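Local coordinates for protein beta-hexosaminidase (Neisseria gonorrhoeae, PDB 6JTJ) that removes terminal N-acetylglucosamine from peptidoglycan fragments, probably as a step in recycling of the bacterial cell wall, at residues D105-R110 with C208-P213; G128-K133 with S137-A142; R180-N185 with A190-A195. All coordinates share one frame; numbering follows the deposited sequence.

Interaction 1 (D105-R110 with C208-P213); sequences DHEGGR and CGKHFP. With NAG (2-acetamido-2-deoxy-beta-D-glucopyranose), chain I.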
loop_
_atom_site.group_PDB
_atom_site.type_symbol
_atom_site.label_atom_id
_atom_site.label_comp_id
_atom_site.label_asym_id
_atom_site.label_seq_id
_atom_site.Cartn_x
_atom_site.Cartn_y
_atom_site.Cartn_z
ATOM N N ASP C 105 0.604 -3.724 15.093
ATOM C CA ASP C 105 -0.129 -4.198 13.927
ATOM C C ASP C 105 0.157 -5.682 13.672
ATOM O O ASP C 105 1.086 -6.019 12.930
ATOM C CB ASP C 105 0.258 -3.379 12.677
ATOM C CG ASP C 105 -0.134 -1.911 12.779
ATOM O OD1 ASP C 105 -1.341 -1.645 12.932
ATOM O OD2 ASP C 105 0.746 -1.026 12.660
ATOM N N HIS C 106 -0.624 -6.559 14.311
ATOM C CA HIS C 106 -0.666 -7.972 13.935
ATOM C C HIS C 106 -2.018 -8.268 13.340
ATOM O O HIS C 106 -2.989 -8.492 14.061
ATOM C CB HIS C 106 -0.400 -8.904 15.122
ATOM C CG HIS C 106 1.049 -9.218 15.326
ATOM N ND1 HIS C 106 1.483 -10.395 15.890
ATOM C CD2 HIS C 106 2.161 -8.508 15.042
ATOM C CE1 HIS C 106 2.802 -10.404 15.929
ATOM N NE2 HIS C 106 3.239 -9.267 15.429
ATOM N N GLU C 107 -2.073 -8.243 12.015
ATOM C CA GLU C 107 -3.267 -8.621 11.280
ATOM C C GLU C 107 -3.145 -10.057 10.816
ATOM O O GLU C 107 -4.092 -10.831 10.926
ATOM C CB GLU C 107 -3.443 -7.741 10.048
ATOM C CG GLU C 107 -3.776 -6.294 10.349
ATOM C CD GLU C 107 -3.780 -5.417 9.108
ATOM O OE1 GLU C 107 -3.967 -5.940 7.989
ATOM O OE2 GLU C 107 -3.601 -4.201 9.259
ATOM N N GLY C 108 -1.993 -10.374 10.237
ATOM C CA GLY C 108 -1.798 -11.618 9.536
ATOM C C GLY C 108 -1.219 -11.405 8.142
ATOM O O GLY C 108 -1.316 -10.330 7.562
ATOM N N GLY C 109 -0.623 -12.460 7.601
ATOM C CA GLY C 109 -0.084 -12.412 6.248
ATOM C C GLY C 109 1.016 -11.386 6.209
ATOM O O GLY C 109 1.958 -11.452 6.994
ATOM N N ARG C 110 0.879 -10.396 5.329
ATOM C CA ARG C 110 1.964 -9.416 5.120
ATOM C C ARG C 110 1.963 -8.267 6.099
ATOM O O ARG C 110 2.825 -7.369 6.012
ATOM C CB ARG C 110 1.962 -8.873 3.686
ATOM C CG ARG C 110 2.059 -9.946 2.628
ATOM C CD ARG C 110 2.397 -9.370 1.273
ATOM N NE ARG C 110 2.449 -10.391 0.240
ATOM C CZ ARG C 110 1.393 -10.839 -0.428
ATOM N NH1 ARG C 110 0.163 -10.406 -0.159
ATOM N NH2 ARG C 110 1.559 -11.753 -1.374
ATOM N N CYS C 208 -9.795 -3.535 17.071
ATOM C CA CYS C 208 -9.733 -2.218 16.452
ATOM C C CYS C 208 -10.053 -2.363 14.980
ATOM O O CYS C 208 -9.244 -2.922 14.225
ATOM C CB CYS C 208 -8.341 -1.598 16.625
ATOM S SG CYS C 208 -8.157 -0.010 15.801
ATOM N N GLY C 209 -11.231 -1.882 14.588
ATOM C CA GLY C 209 -11.688 -2.005 13.224
ATOM C C GLY C 209 -11.013 -0.992 12.317
ATOM O O GLY C 209 -10.854 0.148 12.707
ATOM N N LYS C 210 -10.620 -1.419 11.123
ATOM C CA LYS C 210 -9.941 -0.554 10.160
ATOM C C LYS C 210 -10.536 -0.775 8.773
ATOM O O LYS C 210 -10.873 -1.917 8.461
ATOM C CB LYS C 210 -8.455 -0.930 10.076
ATOM C CG LYS C 210 -7.795 -1.159 11.406
ATOM C CD LYS C 210 -6.269 -1.076 11.296
ATOM C CE LYS C 210 -5.649 -2.277 10.613
ATOM N NZ LYS C 210 -4.240 -2.460 11.102
ATOM N N HIS C 211 -10.645 0.243 7.901
ATOM C CA HIS C 211 -10.316 1.643 8.145
ATOM C C HIS C 211 -11.592 2.420 7.899
ATOM O O HIS C 211 -12.054 2.511 6.775
ATOM C CB HIS C 211 -9.206 2.106 7.205
ATOM C CG HIS C 211 -7.984 1.257 7.271
ATOM N ND1 HIS C 211 -7.902 0.016 6.672
ATOM C CD2 HIS C 211 -6.786 1.467 7.866
ATOM C CE1 HIS C 211 -6.705 -0.495 6.880
ATOM N NE2 HIS C 211 -6.013 0.361 7.606
ATOM N N PHE C 212 -12.173 2.947 8.971
ATOM C CA PHE C 212 -13.495 3.560 8.933
ATOM C C PHE C 212 -13.507 4.759 7.998
ATOM O O PHE C 212 -12.615 5.602 8.086
ATOM C CB PHE C 212 -13.892 4.039 10.332
ATOM C CG PHE C 212 -15.224 4.725 10.377
ATOM C CD1 PHE C 212 -16.392 3.981 10.515
ATOM C CD2 PHE C 212 -15.311 6.087 10.280
ATOM C CE1 PHE C 212 -17.617 4.590 10.542
ATOM C CE2 PHE C 212 -16.551 6.720 10.326
ATOM C CZ PHE C 212 -17.700 5.976 10.463
ATOM N N PRO C 213 -14.545 4.895 7.162
ATOM C CA PRO C 213 -15.743 4.096 6.998
ATOM C C PRO C 213 -15.666 3.028 5.899
ATOM O O PRO C 213 -16.716 2.457 5.532
ATOM C CB PRO C 213 -16.770 5.149 6.605
ATOM C CG PRO C 213 -15.976 6.075 5.739
ATOM C CD PRO C 213 -14.597 6.098 6.315
HETATM C C1 NAG I . -1.802 2.916 8.608
HETATM C C2 NAG I . -2.342 1.561 8.129
HETATM C C3 NAG I . -3.101 0.876 9.240
HETATM C C4 NAG I . -2.270 0.828 10.520
HETATM C C5 NAG I . -1.876 2.220 10.972
HETATM C C6 NAG I . -0.890 2.162 12.142
HETATM C C7 NAG I . -3.269 0.949 5.887
HETATM C C8 NAG I . -2.232 -0.091 5.808
HETATM N N2 NAG I . -3.237 1.684 7.005
HETATM O O1 NAG I . -0.712 3.327 7.803
HETATM O O3 NAG I . -3.465 -0.416 8.808
HETATM O O4 NAG I . -2.947 0.159 11.554
HETATM O O5 NAG I . -1.227 2.879 9.905
HETATM O O6 NAG I . 0.341 1.545 11.804
HETATM O O7 NAG I . -4.062 1.123 4.946
#
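Lys-210 and Glu-107 extend toward each other from opposite directions, and NZ of the lysine lies 2.6 Å from Glu-107 OE2 in a salt bridge that is also a hydrogen bond. The nitrogen meets the anti side of that oxygen, 24° out of the carboxylate plane. Lys-210 can span the gap because it is long and bends at the CG-CD bond (chi3 -73°). A longer, weaker ion pair runs obliquely from NZ to Asp-105 OD1, 3.5 Å away. Here the packing is tight, as the same nitrogen also donates to O4 of the bound N-acetylglucosamine at 3.0 Å and to its O3 at 3.2 Å. Asp-105 clasps the sugar with both oxygens: O4 donates to its OD1 at 2.8 Å and O6 to its OD2 at 2.7 Å. This is consistent with the predicted substrate site, at the mouth of the glycoside hydrolase family 3 barrel, where residues at the ends of several barrel strands turn acidic and basic side chains toward the sugar. His-211 follows a cis peptide and lays its ring over CB of Lys-210. Its NE2 shares a nearly straight (164°) hydrogen bond of 2.9 Å with sugar O3. Away from this cluster the contact is loose: the backbones never pair, and even the closest CA atoms, of Asp-105 and Cys-208, are 10.1 Å apart, with strand 161-162 and the residues after it filling the interval. Beyond the classic beta bulge of Glu-107 and Gly-108, where Gly-108 has backbone angles that only glycine takes comfortably, partly exposed Arg-110 pairs with Asp-170 of the second subunit.

Interaction 2 (G128-K133 with S137-A142); sequences GQIWDK and SAAETA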
loop_
_atom_site.group_PDB
_atom_site.type_symbol
_atom_site.label_atom_id
_atom_site.label_comp_id
_atom_site.label_asym_id
_atom_site.label_seq_id
_atom_site.Cartn_x
_atom_site.Cartn_y
_atom_site.Cartn_z
ATOM N N GLY C 128 -11.786 -15.922 4.526
ATOM C CA GLY C 128 -12.873 -15.765 3.566
ATOM C C GLY C 128 -12.893 -16.855 2.502
ATOM O O GLY C 128 -13.945 -17.178 1.958
ATOM N N GLN C 129 -11.736 -17.409 2.183
ATOM C CA GLN C 129 -11.679 -18.530 1.250
ATOM C C GLN C 129 -12.244 -19.798 1.895
ATOM O O GLN C 129 -12.898 -20.590 1.217
ATOM C CB GLN C 129 -10.243 -18.761 0.773
ATOM C CG GLN C 129 -9.775 -17.669 -0.152
ATOM C CD GLN C 129 -8.292 -17.752 -0.470
ATOM O OE1 GLN C 129 -7.476 -18.220 0.330
ATOM N NE2 GLN C 129 -7.939 -17.306 -1.659
ATOM N N ILE C 130 -11.955 -20.011 3.181
ATOM C CA ILE C 130 -12.556 -21.109 3.931
ATOM C C ILE C 130 -14.076 -20.928 3.966
ATOM O O ILE C 130 -14.819 -21.883 3.806
ATOM C CB ILE C 130 -12.012 -21.190 5.364
ATOM C CG1 ILE C 130 -10.552 -21.598 5.347
ATOM C CG2 ILE C 130 -12.808 -22.196 6.180
ATOM C CD1 ILE C 130 -9.843 -21.490 6.680
ATOM N N TRP C 131 -14.538 -19.693 4.120
ATOM C CA TRP C 131 -15.971 -19.398 4.102
ATOM C C TRP C 131 -16.604 -19.872 2.793
ATOM O O TRP C 131 -17.629 -20.562 2.800
ATOM C CB TRP C 131 -16.195 -17.891 4.292
ATOM C CG TRP C 131 -17.587 -17.384 4.145
ATOM C CD1 TRP C 131 -18.269 -17.199 3.000
ATOM C CD2 TRP C 131 -18.445 -16.922 5.199
ATOM N NE1 TRP C 131 -19.516 -16.679 3.259
ATOM C CE2 TRP C 131 -19.647 -16.512 4.607
ATOM C CE3 TRP C 131 -18.315 -16.845 6.587
ATOM C CZ2 TRP C 131 -20.705 -16.001 5.340
ATOM C CZ3 TRP C 131 -19.388 -16.343 7.325
ATOM C CH2 TRP C 131 -20.557 -15.926 6.695
ATOM N N ASP C 132 -16.002 -19.479 1.676
ATOM C CA ASP C 132 -16.513 -19.848 0.365
ATOM C C ASP C 132 -16.487 -21.364 0.128
ATOM O O ASP C 132 -17.399 -21.899 -0.465
ATOM C CB ASP C 132 -15.708 -19.173 -0.742
ATOM C CG ASP C 132 -15.968 -17.688 -0.835
ATOM O OD1 ASP C 132 -16.971 -17.205 -0.275
ATOM O OD2 ASP C 132 -15.161 -17.001 -1.476
ATOM N N LYS C 133 -15.442 -22.029 0.597
ATOM C CA LYS C 133 -15.196 -23.425 0.267
ATOM C C LYS C 133 -15.816 -24.415 1.256
ATOM O O LYS C 133 -16.459 -25.366 0.837
ATOM C CB LYS C 133 -13.694 -23.676 0.196
ATOM C CG LYS C 133 -13.329 -24.992 -0.461
ATOM C CD LYS C 133 -11.934 -25.436 -0.075
ATOM C CE LYS C 133 -11.604 -26.770 -0.773
ATOM N NZ LYS C 133 -10.496 -27.546 -0.154
ATOM N N SER C 137 -19.523 -21.905 9.077
ATOM C CA SER C 137 -19.242 -22.445 10.380
ATOM C C SER C 137 -17.786 -22.807 10.533
ATOM O O SER C 137 -17.166 -22.549 11.572
ATOM C CB SER C 137 -20.165 -23.647 10.622
ATOM O OG SER C 137 -19.847 -24.251 11.828
ATOM N N ALA C 138 -17.227 -23.441 9.511
ATOM C CA ALA C 138 -15.812 -23.803 9.528
ATOM C C ALA C 138 -14.932 -22.538 9.553
ATOM O O ALA C 138 -13.895 -22.497 10.216
ATOM C CB ALA C 138 -15.470 -24.648 8.296
ATOM N N ALA C 139 -15.354 -21.532 8.799
ATOM C CA ALA C 139 -14.602 -20.291 8.696
ATOM C C ALA C 139 -14.602 -19.532 10.022
ATOM O O ALA C 139 -13.560 -19.033 10.443
ATOM C CB ALA C 139 -15.172 -19.435 7.568
ATOM N N GLU C 140 -15.764 -19.441 10.676
ATOM C CA GLU C 140 -15.850 -18.769 11.978
ATOM C C GLU C 140 -14.981 -19.460 12.995
ATOM O O GLU C 140 -14.294 -18.806 13.784
ATOM C CB GLU C 140 -17.290 -18.684 12.466
ATOM C CG GLU C 140 -18.156 -17.727 11.659
ATOM C CD GLU C 140 -19.539 -17.534 12.268
ATOM O OE1 GLU C 140 -19.810 -18.138 13.335
ATOM O OE2 GLU C 140 -20.352 -16.764 11.692
ATOM N N THR C 141 -15.001 -20.787 12.988
ATOM C CA THR C 141 -14.181 -21.549 13.909
ATOM C C THR C 141 -12.711 -21.266 13.681
ATOM O O THR C 141 -11.924 -21.095 14.625
ATOM C CB THR C 141 -14.440 -23.059 13.726
ATOM O OG1 THR C 141 -15.826 -23.330 13.976
ATOM C CG2 THR C 141 -13.586 -23.895 14.673
ATOM N N ALA C 142 -12.327 -21.236 12.415
ATOM C CA ALA C 142 -10.939 -20.952 12.072
ATOM C C ALA C 142 -10.567 -19.525 12.501
ATOM O O ALA C 142 -9.505 -19.314 13.081
ATOM C CB ALA C 142 -10.731 -21.129 10.578
#
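Ile-130 drives its CG2 methyl against the backbone of the facing helix, 3.6 Å from Ala-139 CA, and the same methyl lies 3.9 Å from Ala-139 CB and 4.2 Å from Ala-138 CB. Its two branches divide the partners between them. CG2 stands anti to the backbone N, while the CG1 arm (chi1 -68°) swings the other way and takes CD1 to within 4.0 Å of Ala-142 CB. Three alanines on the second helix thus make a shallow surface for one branched side chain. Ala-139 works in the reverse direction: its methyl is 3.5 Å from the backbone N of Trp-131 and 3.8 Å from Trp-131 CB, and a small methyl suits the place where the chains come so near, the CA atoms of Trp-131 and Ala-139 being only 4.9 Å apart. Trp-131 is the third large contributor. With CG anti to its backbone N (chi1 173°) the indole leaves the helix alongside the partner, so that Ala-139 CB comes to its edge rather than over a face. The two segments run antiparallel, their directions 157° apart and their axes approaching to 7.8 Å, as expected of a helical hairpin closed by a very short turn. No hydrogen bond crosses the interface; apolar packing does the work. Helices 124-134 and 136-155 sit on the outside of the domain, with Ile-130 touching Leu-381 and Ala-142 touching Phe-377 of helix 369-382, and Trp-131 and Ala-139 both resting on Leu-192 of helix 186-202.

Interaction 3 (R180-N185 with A190-A195); sequences RSFHRN and ARLALA. With NAG (2-acetamido-2-deoxy-beta-D-glucopyranose), chain I.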
loop_
_atom_site.group_PDB
_atom_site.type_symbol
_atom_site.label_atom_id
_atom_site.label_comp_id
_atom_site.label_asym_id
_atom_site.label_seq_id
_atom_site.Cartn_x
_atom_site.Cartn_y
_atom_site.Cartn_z
ATOM N N ARG C 180 -5.623 -8.389 2.837
ATOM C CA ARG C 180 -5.878 -8.052 4.229
ATOM C C ARG C 180 -7.373 -8.020 4.549
ATOM O O ARG C 180 -7.741 -8.019 5.728
ATOM C CB ARG C 180 -5.274 -6.722 4.574
ATOM C CG ARG C 180 -3.742 -6.709 4.478
ATOM C CD ARG C 180 -3.237 -5.295 4.357
ATOM N NE ARG C 180 -3.479 -4.560 5.587
ATOM C CZ ARG C 180 -3.414 -3.241 5.695
ATOM N NH1 ARG C 180 -3.153 -2.510 4.623
ATOM N NH2 ARG C 180 -3.621 -2.654 6.871
ATOM N N SER C 181 -8.208 -7.967 3.512
ATOM C CA SER C 181 -9.650 -8.004 3.681
ATOM C C SER C 181 -10.133 -9.461 3.728
ATOM O O SER C 181 -9.627 -10.315 2.994
ATOM C CB SER C 181 -10.325 -7.265 2.536
ATOM O OG SER C 181 -11.696 -7.540 2.474
ATOM N N PHE C 182 -11.105 -9.730 4.611
ATOM C CA PHE C 182 -11.674 -11.066 4.743
ATOM C C PHE C 182 -12.332 -11.534 3.448
ATOM O O PHE C 182 -12.158 -12.675 3.060
ATOM C CB PHE C 182 -12.767 -11.110 5.811
ATOM C CG PHE C 182 -12.270 -11.083 7.226
ATOM C CD1 PHE C 182 -11.671 -12.190 7.803
ATOM C CD2 PHE C 182 -12.425 -9.943 8.004
ATOM C CE1 PHE C 182 -11.238 -12.167 9.115
ATOM C CE2 PHE C 182 -12.003 -9.924 9.311
ATOM C CZ PHE C 182 -11.398 -11.030 9.871
ATOM N N HIS C 183 -13.081 -10.649 2.802
ATOM C CA HIS C 183 -14.049 -11.060 1.794
ATOM C C HIS C 183 -14.682 -9.841 1.107
ATOM O O HIS C 183 -14.614 -8.721 1.619
ATOM C CB HIS C 183 -15.145 -11.896 2.500
ATOM C CG HIS C 183 -15.861 -12.855 1.607
ATOM N ND1 HIS C 183 -16.962 -12.502 0.866
ATOM C CD2 HIS C 183 -15.660 -14.175 1.379
ATOM C CE1 HIS C 183 -17.394 -13.553 0.196
ATOM N NE2 HIS C 183 -16.616 -14.580 0.484
ATOM N N ARG C 184 -15.291 -10.057 -0.054
ATOM C CA ARG C 184 -16.045 -9.017 -0.755
ATOM C C ARG C 184 -17.367 -8.662 -0.066
ATOM O O ARG C 184 -17.815 -7.528 -0.103
ATOM C CB ARG C 184 -16.357 -9.500 -2.176
ATOM C CG ARG C 184 -17.114 -8.500 -3.029
ATOM C CD ARG C 184 -17.551 -9.094 -4.368
ATOM N NE ARG C 184 -18.215 -8.069 -5.194
ATOM C CZ ARG C 184 -17.597 -7.190 -5.997
ATOM N NH1 ARG C 184 -16.270 -7.188 -6.127
ATOM N NH2 ARG C 184 -18.319 -6.305 -6.688
ATOM N N ASN C 185 -17.960 -9.637 0.593
ATOM C CA ASN C 185 -19.353 -9.575 0.995
ATOM C C ASN C 185 -19.445 -9.051 2.419
ATOM O O ASN C 185 -18.881 -9.642 3.323
ATOM C CB ASN C 185 -19.988 -10.980 0.911
ATOM C CG ASN C 185 -21.498 -10.961 1.151
ATOM O OD1 ASN C 185 -21.978 -10.498 2.184
ATOM N ND2 ASN C 185 -22.246 -11.457 0.198
ATOM N N ALA C 190 -18.416 -9.157 8.309
ATOM C CA ALA C 190 -18.945 -8.911 9.658
ATOM C C ALA C 190 -18.857 -10.146 10.506
ATOM O O ALA C 190 -18.338 -10.119 11.622
ATOM C CB ALA C 190 -20.389 -8.419 9.594
ATOM N N ARG C 191 -19.290 -11.272 9.966
ATOM C CA ARG C 191 -19.304 -12.499 10.765
ATOM C C ARG C 191 -17.902 -13.037 11.051
ATOM O O ARG C 191 -17.622 -13.473 12.171
ATOM C CB ARG C 191 -20.206 -13.556 10.111
ATOM C CG ARG C 191 -21.693 -13.081 10.025
ATOM C CD ARG C 191 -22.552 -13.790 11.058
ATOM N NE ARG C 191 -22.091 -13.759 12.440
ATOM C CZ ARG C 191 -22.517 -12.956 13.423
ATOM N NH1 ARG C 191 -23.394 -11.986 13.211
ATOM N NH2 ARG C 191 -22.026 -13.140 14.652
ATOM N N LEU C 192 -16.996 -12.985 10.071
ATOM C CA LEU C 192 -15.627 -13.427 10.339
ATOM C C LEU C 192 -14.957 -12.512 11.345
ATOM O O LEU C 192 -14.218 -12.958 12.225
ATOM C CB LEU C 192 -14.820 -13.498 9.039
ATOM C CG LEU C 192 -15.340 -14.589 8.091
ATOM C CD1 LEU C 192 -14.786 -14.413 6.683
ATOM C CD2 LEU C 192 -14.971 -15.959 8.649
ATOM N N ALA C 193 -15.224 -11.218 11.224
ATOM C CA ALA C 193 -14.647 -10.247 12.154
ATOM C C ALA C 193 -15.126 -10.518 13.584
ATOM O O ALA C 193 -14.332 -10.507 14.514
ATOM C CB ALA C 193 -15.019 -8.828 11.716
ATOM N N LEU C 194 -16.425 -10.727 13.753
ATOM C CA LEU C 194 -16.986 -11.019 15.076
ATOM C C LEU C 194 -16.400 -12.276 15.698
ATOM O O LEU C 194 -16.073 -12.312 16.889
ATOM C CB LEU C 194 -18.507 -11.147 14.993
ATOM C CG LEU C 194 -19.271 -9.857 14.724
ATOM C CD1 LEU C 194 -20.712 -10.166 14.318
ATOM C CD2 LEU C 194 -19.253 -8.952 15.949
ATOM N N ALA C 195 -16.182 -13.291 14.869
ATOM C CA ALA C 195 -15.539 -14.526 15.334
ATOM C C ALA C 195 -14.092 -14.298 15.702
ATOM O O ALA C 195 -13.577 -14.850 16.702
ATOM C CB ALA C 195 -15.640 -15.604 14.260
HETATM C C1 NAG I . -1.802 2.916 8.608
HETATM C C2 NAG I . -2.342 1.561 8.129
HETATM C C3 NAG I . -3.101 0.876 9.240
HETATM C C4 NAG I . -2.270 0.828 10.520
HETATM C C5 NAG I . -1.876 2.220 10.972
HETATM C C6 NAG I . -0.890 2.162 12.142
HETATM C C7 NAG I . -3.269 0.949 5.887
HETATM C C8 NAG I . -2.232 -0.091 5.808
HETATM N N2 NAG I . -3.237 1.684 7.005
HETATM O O1 NAG I . -0.712 3.327 7.803
HETATM O O3 NAG I . -3.465 -0.416 8.808
HETATM O O4 NAG I . -2.947 0.159 11.554
HETATM O O5 NAG I . -1.227 2.879 9.905
HETATM O O6 NAG I . 0.341 1.545 11.804
HETATM O O7 NAG I . -4.062 1.123 4.946
#
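Phe-182 lays its ring against helix 190-195, and most atoms along the side chain find a neighbour there. CB starts 4.0 Å from Leu-192 CD1. With CG beside the backbone N (chi1 -75°), the ring is directed at the helix, and CG lies 4.0 Å from Leu-192 CB. Farther out, CD1 comes to 3.6 Å of that same CB and CE1 to 3.8 Å. The two side chains slide past each other in opposite directions, which puts Leu-192 CB over the ring face, offset toward the rim, 3.9 Å from its centroid and 21° off the normal: a CH-pi contact. At the far side of the ring CE2 is 3.9 Å from Ala-193 CA, and the tip, CZ, is 4.0 Å from it. A flat ring suits this place, since its face can lie against the helix where small Ala-193 leaves the backbone accessible. Next along, His-183 ND1 accepts from Asn-185 N almost in the ring plane, in the turn that leads into the helix, while Asn-185, as N-cap, accepts through OD1 from Glu-187 N. Arg-180, at the other end of the loop, reaches the bound N-acetylglucosamine with a weak bond from NH2 to O3. Helix 186-202 is packed between helices 124-134 and 136-155, whose Trp-131 and Ala-139 touch Leu-192, and helix 242-249, which touches Ala-193 and Leu-194.

How the interactions relate
Following the chain from its N terminus, strand 101-108 opens the long loop that interaction 1 closes only at strand 208-212, about a hundred residues later. Both other contacts fall within that loop, in series and without crossing: interaction 2 turns helix 124-134 back along helix 136-155, and interaction 3 then folds the loop 180-185 onto helix 186-202, which is followed by strand 208-212. Arg-180 joins interactions 1 and 3, through a salt bridge of its NE with Glu-107 OE1 and by reaching the same sugar. Interactions 2 and 3 are joined by Asp-132 and His-183, probably hydrogen-bonded. Thus the sugar site and the outer helices are linked stepwise.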